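Local coordinates for protein Exo-poly-alpha-D-galacturonosidase (Thermotoga maritima, PDB 3JUR) that probably hydrolyses the alpha-1,4 linkages of polygalacturonic acid, releasing galacturonate from the chain ends as an exo-acting pectin-degrading glycosidase, at residues 12-15 with 16-20; 26-30 with 31-35. All coordinates share one frame; numbering follows the deposited sequence.

Interaction 1: residues 12-15 with 16-20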
ATOM      1  N   GLU D  12     -18.401 -15.077  26.687  1.00 26.47           N
ATOM      2  CA  GLU D  12     -18.724 -15.070  28.117  1.00 27.28           C
ATOM      3  C   GLU D  12     -19.877 -16.011  28.411  1.00 27.03           C
ATOM      4  O   GLU D  12     -19.790 -16.854  29.296  1.00 27.07           O
ATOM      5  CB  GLU D  12     -19.165 -13.674  28.539  1.00 27.60           C
ATOM      6  CG  GLU D  12     -18.382 -13.076  29.664  1.00 29.58           C
ATOM      7  CD  GLU D  12     -17.307 -12.148  29.144  1.00 31.79           C
ATOM      8  OE1 GLU D  12     -16.290 -12.671  28.643  1.00 34.14           O
ATOM      9  OE2 GLU D  12     -17.491 -10.912  29.219  1.00 29.37           O
ATOM     10  N   GLU D  13     -20.961 -15.828  27.660  1.00 27.12           N
ATOM     11  CA  GLU D  13     -22.184 -16.606  27.789  1.00 27.07           C
ATOM     12  C   GLU D  13     -21.924 -18.107  27.614  1.00 26.83           C
ATOM     13  O   GLU D  13     -22.413 -18.917  28.408  1.00 26.97           O
ATOM     14  CB  GLU D  13     -23.224 -16.084  26.783  1.00 27.34           C
ATOM     15  CG  GLU D  13     -24.492 -16.926  26.631  1.00 28.48           C
ATOM     16  CD  GLU D  13     -25.397 -16.916  27.856  1.00 29.93           C
ATOM     17  OE1 GLU D  13     -25.198 -16.082  28.767  1.00 30.35           O
ATOM     18  OE2 GLU D  13     -26.319 -17.760  27.902  1.00 31.35           O
ATOM     19  N   ILE D  14     -21.151 -18.465  26.588  1.00 26.19           N
ATOM     20  CA  ILE D  14     -20.751 -19.851  26.367  1.00 25.81           C
ATOM     21  C   ILE D  14     -19.979 -20.409  27.568  1.00 25.84           C
ATOM     22  O   ILE D  14     -20.324 -21.471  28.093  1.00 25.64           O
ATOM     23  CB  ILE D  14     -19.914 -20.025  25.060  1.00 25.45           C
ATOM     24  CG1 ILE D  14     -20.719 -19.557  23.843  1.00 25.25           C
ATOM     25  CG2 ILE D  14     -19.507 -21.487  24.883  1.00 25.29           C
ATOM     26  CD1 ILE D  14     -19.903 -19.270  22.599  1.00 24.00           C
ATOM     27  N   LEU D  15     -18.944 -19.689  28.000  1.00 26.11           N
ATOM     28  CA  LEU D  15     -18.128 -20.110  29.147  1.00 26.72           C
ATOM     29  C   LEU D  15     -18.925 -20.225  30.456  1.00 27.06           C
ATOM     30  O   LEU D  15     -18.554 -20.994  31.349  1.00 27.34           O
ATOM     31  CB  LEU D  15     -16.913 -19.186  29.333  1.00 26.49           C
ATOM     32  CG  LEU D  15     -15.845 -19.261  28.232  1.00 27.02           C
ATOM     33  CD1 LEU D  15     -14.909 -18.060  28.266  1.00 25.98           C
ATOM     34  CD2 LEU D  15     -15.052 -20.565  28.317  1.00 27.28           C
ATOM     35  N   ASN D  16     -20.017 -19.472  30.563  1.00 27.39           N
ATOM     36  CA  ASN D  16     -20.878 -19.543  31.746  1.00 27.95           C
ATOM     37  C   ASN D  16     -21.750 -20.798  31.805  1.00 27.83           C
ATOM     38  O   ASN D  16     -22.257 -21.152  32.868  1.00 27.98           O
ATOM     39  CB  ASN D  16     -21.745 -18.280  31.879  1.00 28.01           C
ATOM     40  CG  ASN D  16     -20.963 -17.081  32.407  1.00 29.27           C
ATOM     41  OD1 ASN D  16     -19.946 -17.234  33.085  1.00 31.07           O
ATOM     42  ND2 ASN D  16     -21.444 -15.878  32.103  1.00 30.08           N
ATOM     43  N   HIS D  17     -21.923 -21.468  30.668  1.00 27.94           N
ATOM     44  CA  HIS D  17     -22.786 -22.650  30.606  1.00 28.13           C
ATOM     45  C   HIS D  17     -22.034 -23.899  30.133  1.00 28.07           C
ATOM     46  O   HIS D  17     -22.628 -24.874  29.667  1.00 28.24           O
ATOM     47  CB  HIS D  17     -24.030 -22.353  29.763  1.00 28.20           C
ATOM     48  CG  HIS D  17     -24.892 -21.272  30.340  1.00 28.61           C
ATOM     49  ND1 HIS D  17     -24.869 -19.972  29.879  1.00 28.91           N
ATOM     50  CD2 HIS D  17     -25.776 -21.292  31.366  1.00 28.77           C
ATOM     51  CE1 HIS D  17     -25.716 -19.241  30.585  1.00 28.96           C
ATOM     52  NE2 HIS D  17     -26.276 -20.018  31.495  1.00 28.85           N
ATOM     53  N   VAL D  18     -20.716 -23.857  30.276  1.00 27.89           N
ATOM     54  CA  VAL D  18     -19.861 -24.973  29.918  1.00 27.87           C
ATOM     55  C   VAL D  18     -19.086 -25.419  31.165  1.00 27.87           C
ATOM     56  O   VAL D  18     -18.464 -24.599  31.839  1.00 27.35           O
ATOM     57  CB  VAL D  18     -18.926 -24.596  28.723  1.00 27.85           C
ATOM     58  CG1 VAL D  18     -17.639 -25.377  28.752  1.00 28.01           C
ATOM     59  CG2 VAL D  18     -19.644 -24.792  27.393  1.00 27.45           C
ATOM     60  N   ARG D  19     -19.168 -26.708  31.493  1.00 28.07           N
ATOM     61  CA  ARG D  19     -18.343 -27.285  32.564  1.00 28.45           C
ATOM     62  C   ARG D  19     -18.126 -28.785  32.421  1.00 28.53           C
ATOM     63  O   ARG D  19     -18.992 -29.501  31.910  1.00 28.31           O
ATOM     64  CB  ARG D  19     -18.873 -26.948  33.971  1.00 28.60           C
ATOM     65  CG  ARG D  19     -20.267 -27.429  34.284  1.00 29.38           C
ATOM     66  CD  ARG D  19     -20.519 -27.487  35.811  1.00 31.19           C
ATOM     67  NE  ARG D  19     -20.117 -26.269  36.523  1.00 31.43           N
ATOM     68  CZ  ARG D  19     -20.773 -25.111  36.476  1.00 32.63           C
ATOM     69  NH1 ARG D  19     -21.870 -24.982  35.741  1.00 33.70           N
ATOM     70  NH2 ARG D  19     -20.325 -24.067  37.154  1.00 32.50           N
ATOM     71  N   GLU D  20     -16.955 -29.232  32.868  1.00 28.79           N
ATOM     72  CA  GLU D  20     -16.581 -30.648  32.896  1.00 29.62           C
ATOM     73  C   GLU D  20     -17.623 -31.515  33.609  1.00 29.25           C
ATOM     74  O   GLU D  20     -18.195 -31.087  34.616  1.00 29.18           O
ATOM     75  CB  GLU D  20     -15.252 -30.819  33.628  1.00 30.05           C
ATOM     76  CG  GLU D  20     -14.011 -30.483  32.828  1.00 32.46           C
ATOM     77  CD  GLU D  20     -12.733 -30.783  33.610  1.00 35.82           C
ATOM     78  OE1 GLU D  20     -12.682 -31.806  34.340  1.00 37.46           O
ATOM     79  OE2 GLU D  20     -11.777 -29.991  33.490  1.00 37.67           O
TER
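Asn16 N bonds back to Glu12 O at 2.9 Å in an alpha-helical i to i+4 turn, and one residue further on His17 N turns to Ile14 O at 3.0 Å, an i to i+3 bond of the tighter 3-10 kind. The imidazole of His17 folds back over this turn: with CG beside its own backbone N (chi1 -63°), it presents ND1 as a donor to Glu13 O at 3.1 Å, the oxygen lying somewhat out of the ring plane. That same oxygen also takes weak bonds from the backbone N of Asn16 and of His17, so three N-H groups gather on it.

The Glu13 side chain bends at chi2 (68°), which brings its carboxylate up beside the ring, the two planes turned 53° apart. OE2 comes within 3.1 Å of His17 CE1, while OE1 lies further off, in the ring plane at its edge. The geometry is wrong for a bond from ND1 to this carboxylate; OE2 finds its hydrogen bond at Tyr248 OH, and the Tyr248 ring also meets the imidazole. Replacing Glu13 by an alanine would probably leave Tyr248 OH without its carboxylate partner and the CE1 edge of His17 without its acidic neighbour.

On the apolar side, Ile14 and Val18 lie alongside each other, pointing the same way, with their CG2 methyls 4.2 Å apart. Ile14 rests on Tyr282 and Leu284 of strand 280-291, so the buried side of the helix is seated on the beta-helix. Past Val18 the chain is fastened by Arg19 N to Asn223 OD1. The nearby carboxylate would probably favour a protonated imidazole, while the bond from ND1 to Glu13 O holds the ring against the turn.

Interaction 2: residues 26-30 with 31-35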
ATOM      1  N   ARG D  26     -14.147 -43.756  41.223  1.00 28.82           N
ATOM      2  CA  ARG D  26     -14.280 -45.205  41.133  1.00 28.65           C
ATOM      3  C   ARG D  26     -13.682 -45.610  39.790  1.00 28.57           C
ATOM      4  O   ARG D  26     -13.939 -44.951  38.779  1.00 28.46           O
ATOM      5  CB  ARG D  26     -15.767 -45.582  41.186  1.00 28.65           C
ATOM      6  CG  ARG D  26     -16.077 -46.997  41.596  1.00 28.36           C
ATOM      7  CD  ARG D  26     -17.578 -47.282  41.497  1.00 28.18           C
ATOM      8  NE  ARG D  26     -18.357 -46.672  42.580  1.00 27.38           N
ATOM      9  CZ  ARG D  26     -19.292 -45.734  42.420  1.00 27.11           C
ATOM     10  NH1 ARG D  26     -19.601 -45.272  41.213  1.00 26.16           N
ATOM     11  NH2 ARG D  26     -19.932 -45.259  43.477  1.00 26.66           N
ATOM     12  N   GLU D  27     -12.875 -46.669  39.775  1.00 28.38           N
ATOM     13  CA  GLU D  27     -12.239 -47.123  38.533  1.00 28.30           C
ATOM     14  C   GLU D  27     -12.038 -48.635  38.437  1.00 28.10           C
ATOM     15  O   GLU D  27     -11.761 -49.307  39.431  1.00 28.04           O
ATOM     16  CB  GLU D  27     -10.904 -46.403  38.301  1.00 28.43           C
ATOM     17  CG  GLU D  27      -9.817 -46.714  39.327  1.00 28.91           C
ATOM     18  CD  GLU D  27      -8.516 -45.958  39.077  1.00 29.75           C
ATOM     19  OE1 GLU D  27      -7.442 -46.530  39.354  1.00 30.72           O
ATOM     20  OE2 GLU D  27      -8.561 -44.803  38.602  1.00 29.23           O
ATOM     21  N   VAL D  28     -12.186 -49.160  37.225  1.00 27.84           N
ATOM     22  CA  VAL D  28     -11.843 -50.552  36.946  1.00 27.40           C
ATOM     23  C   VAL D  28     -10.908 -50.611  35.728  1.00 27.11           C
ATOM     24  O   VAL D  28     -10.917 -49.711  34.884  1.00 27.02           O
ATOM     25  CB  VAL D  28     -13.095 -51.448  36.744  1.00 27.46           C
ATOM     26  CG1 VAL D  28     -12.777 -52.878  37.139  1.00 27.64           C
ATOM     27  CG2 VAL D  28     -14.263 -50.965  37.590  1.00 27.64           C
ATOM     28  N   ASN D  29     -10.086 -51.656  35.667  1.00 26.63           N
ATOM     29  CA  ASN D  29      -9.118 -51.852  34.592  1.00 26.24           C
ATOM     30  C   ASN D  29      -9.615 -52.894  33.589  1.00 26.11           C
ATOM     31  O   ASN D  29     -10.098 -53.963  33.980  1.00 26.35           O
ATOM     32  CB  ASN D  29      -7.769 -52.280  35.182  1.00 26.12           C
ATOM     33  CG  ASN D  29      -6.618 -52.131  34.202  1.00 25.88           C
ATOM     34  OD1 ASN D  29      -6.638 -52.693  33.102  1.00 25.42           O
ATOM     35  ND2 ASN D  29      -5.590 -51.390  34.610  1.00 24.36           N
ATOM     36  N   LEU D  30      -9.474 -52.581  32.301  1.00 25.90           N
ATOM     37  CA  LEU D  30      -9.956 -53.445  31.217  1.00 25.71           C
ATOM     38  C   LEU D  30      -9.347 -54.853  31.215  1.00 25.62           C
ATOM     39  O   LEU D  30      -9.991 -55.806  30.774  1.00 25.31           O
ATOM     40  CB  LEU D  30      -9.738 -52.778  29.852  1.00 25.59           C
ATOM     41  CG  LEU D  30     -10.425 -53.457  28.664  1.00 25.32           C
ATOM     42  CD1 LEU D  30     -11.940 -53.277  28.725  1.00 25.68           C
ATOM     43  CD2 LEU D  30      -9.879 -52.962  27.338  1.00 24.73           C
ATOM     44  N   LEU D  31      -8.115 -54.971  31.709  1.00 25.75           N
ATOM     45  CA  LEU D  31      -7.415 -56.258  31.780  1.00 25.90           C
ATOM     46  C   LEU D  31      -8.008 -57.210  32.817  1.00 26.05           C
ATOM     47  O   LEU D  31      -7.643 -58.387  32.862  1.00 26.28           O
ATOM     48  CB  LEU D  31      -5.919 -56.058  32.041  1.00 25.85           C
ATOM     49  CG  LEU D  31      -5.073 -55.374  30.963  1.00 25.67           C
ATOM     50  CD1 LEU D  31      -3.666 -55.161  31.482  1.00 25.80           C
ATOM     51  CD2 LEU D  31      -5.045 -56.172  29.662  1.00 25.02           C
ATOM     52  N   ASP D  32      -8.923 -56.703  33.640  1.00 26.26           N
ATOM     53  CA  ASP D  32      -9.622 -57.532  34.618  1.00 26.51           C
ATOM     54  C   ASP D  32     -10.894 -58.156  34.025  1.00 26.57           C
ATOM     55  O   ASP D  32     -11.678 -58.791  34.739  1.00 26.25           O
ATOM     56  CB  ASP D  32      -9.947 -56.723  35.883  1.00 26.65           C
ATOM     57  CG  ASP D  32      -8.699 -56.195  36.583  1.00 27.17           C
ATOM     58  OD1 ASP D  32      -7.753 -56.977  36.813  1.00 28.00           O
ATOM     59  OD2 ASP D  32      -8.670 -54.991  36.911  1.00 28.66           O
ATOM     60  N   PHE D  33     -11.083 -57.977  32.716  1.00 26.53           N
ATOM     61  CA  PHE D  33     -12.269 -58.485  32.028  1.00 26.66           C
ATOM     62  C   PHE D  33     -11.944 -59.297  30.770  1.00 26.66           C
ATOM     63  O   PHE D  33     -12.730 -59.336  29.822  1.00 26.87           O
ATOM     64  CB  PHE D  33     -13.236 -57.340  31.712  1.00 26.57           C
ATOM     65  CG  PHE D  33     -13.735 -56.618  32.930  1.00 26.82           C
ATOM     66  CD1 PHE D  33     -14.861 -57.069  33.609  1.00 27.05           C
ATOM     67  CD2 PHE D  33     -13.077 -55.486  33.402  1.00 27.37           C
ATOM     68  CE1 PHE D  33     -15.328 -56.404  34.740  1.00 27.18           C
ATOM     69  CE2 PHE D  33     -13.532 -54.818  34.529  1.00 27.17           C
ATOM     70  CZ  PHE D  33     -14.661 -55.276  35.200  1.00 27.30           C
ATOM     71  N   GLY D  34     -10.785 -59.948  30.773  1.00 26.61           N
ATOM     72  CA  GLY D  34     -10.413 -60.872  29.703  1.00 26.45           C
ATOM     73  C   GLY D  34      -9.741 -60.255  28.488  1.00 26.39           C
ATOM     74  O   GLY D  34      -9.374 -60.974  27.556  1.00 26.22           O
ATOM     75  N   ALA D  35      -9.578 -58.932  28.496  1.00 26.36           N
ATOM     76  CA  ALA D  35      -8.920 -58.217  27.400  1.00 26.46           C
ATOM     77  C   ALA D  35      -7.418 -58.485  27.352  1.00 26.60           C
ATOM     78  O   ALA D  35      -6.803 -58.823  28.365  1.00 26.80           O
ATOM     79  CB  ALA D  35      -9.176 -56.727  27.513  1.00 26.37           C
TER
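Asp32 N donates to Asn29 O over 3.0 Å, closing a turn directly after strand 27-29. Asn29 grips the same turn a second time through its side chain. With CG swung anti to the backbone N (chi1 -164°), OD1 lies beside Leu31 and accepts its backbone N-H at 3.1 Å. This bond is nearly straight, 168° at the hydrogen, and arrives in the amide plane on a lone pair of OD1. It is an Asx turn, linking the side chain to the N-H two residues on. Phe33 N then bonds to Leu30 O at 3.1 Å, carrying the chain round in 3-10 fashion.

The Phe33 ring turns back toward the strand and meets Val28 at about a right angle. Val28 CG1 sits at the ring edge, 3.3 Å from CE2, a tight contact, closer than usual for two carbons. Asn29 O lies at that edge too, 3.4 Å from CD2, where the slightly positive ring hydrogens suit a carbonyl oxygen.

Gly34 has a positive phi (86°), at which a beta carbon would jam against Phe33 O; that oxygen is itself bound by Ser46 OG. The reversal returns Ala35 to Leu30, with Ala35 CB 3.7 Å from Leu30 CG. Both side chains are buried, and both touch Phe69. Val28 from the strand and Leu30 from the turn both pack on helix 44-57, Val28 against Leu54 and Leu30 against Phe47.

Asn29 therefore acts as both backbone and side-chain acceptor at the first turn after the strand, and the polar bonds fix a bend that sets Phe33 against Val28 and Ala35 against Leu30.

In the fold
Interactions 1 and 2 follow in series along the chain, with centres 34 Å apart and nearest atoms about 14 Å apart. Residues 12-20 form the last turn of helix 6-16 and the chain leaving it, and the helix lies along the outside of the beta-helix against strand 280-291. The chain then runs along the solenoid to its first coil, where strand 27-29 pairs in parallel with strand 60-64 and helix 44-57 packs, consistent with the helical cap common in family 28 glycosidases. Neither contact touches another subunit of the tetramer. One fastens the N-terminal helix to the flank; interaction 2 forms the turn between strand 27-29 and helix 44-57 at the solenoid's N-terminal end.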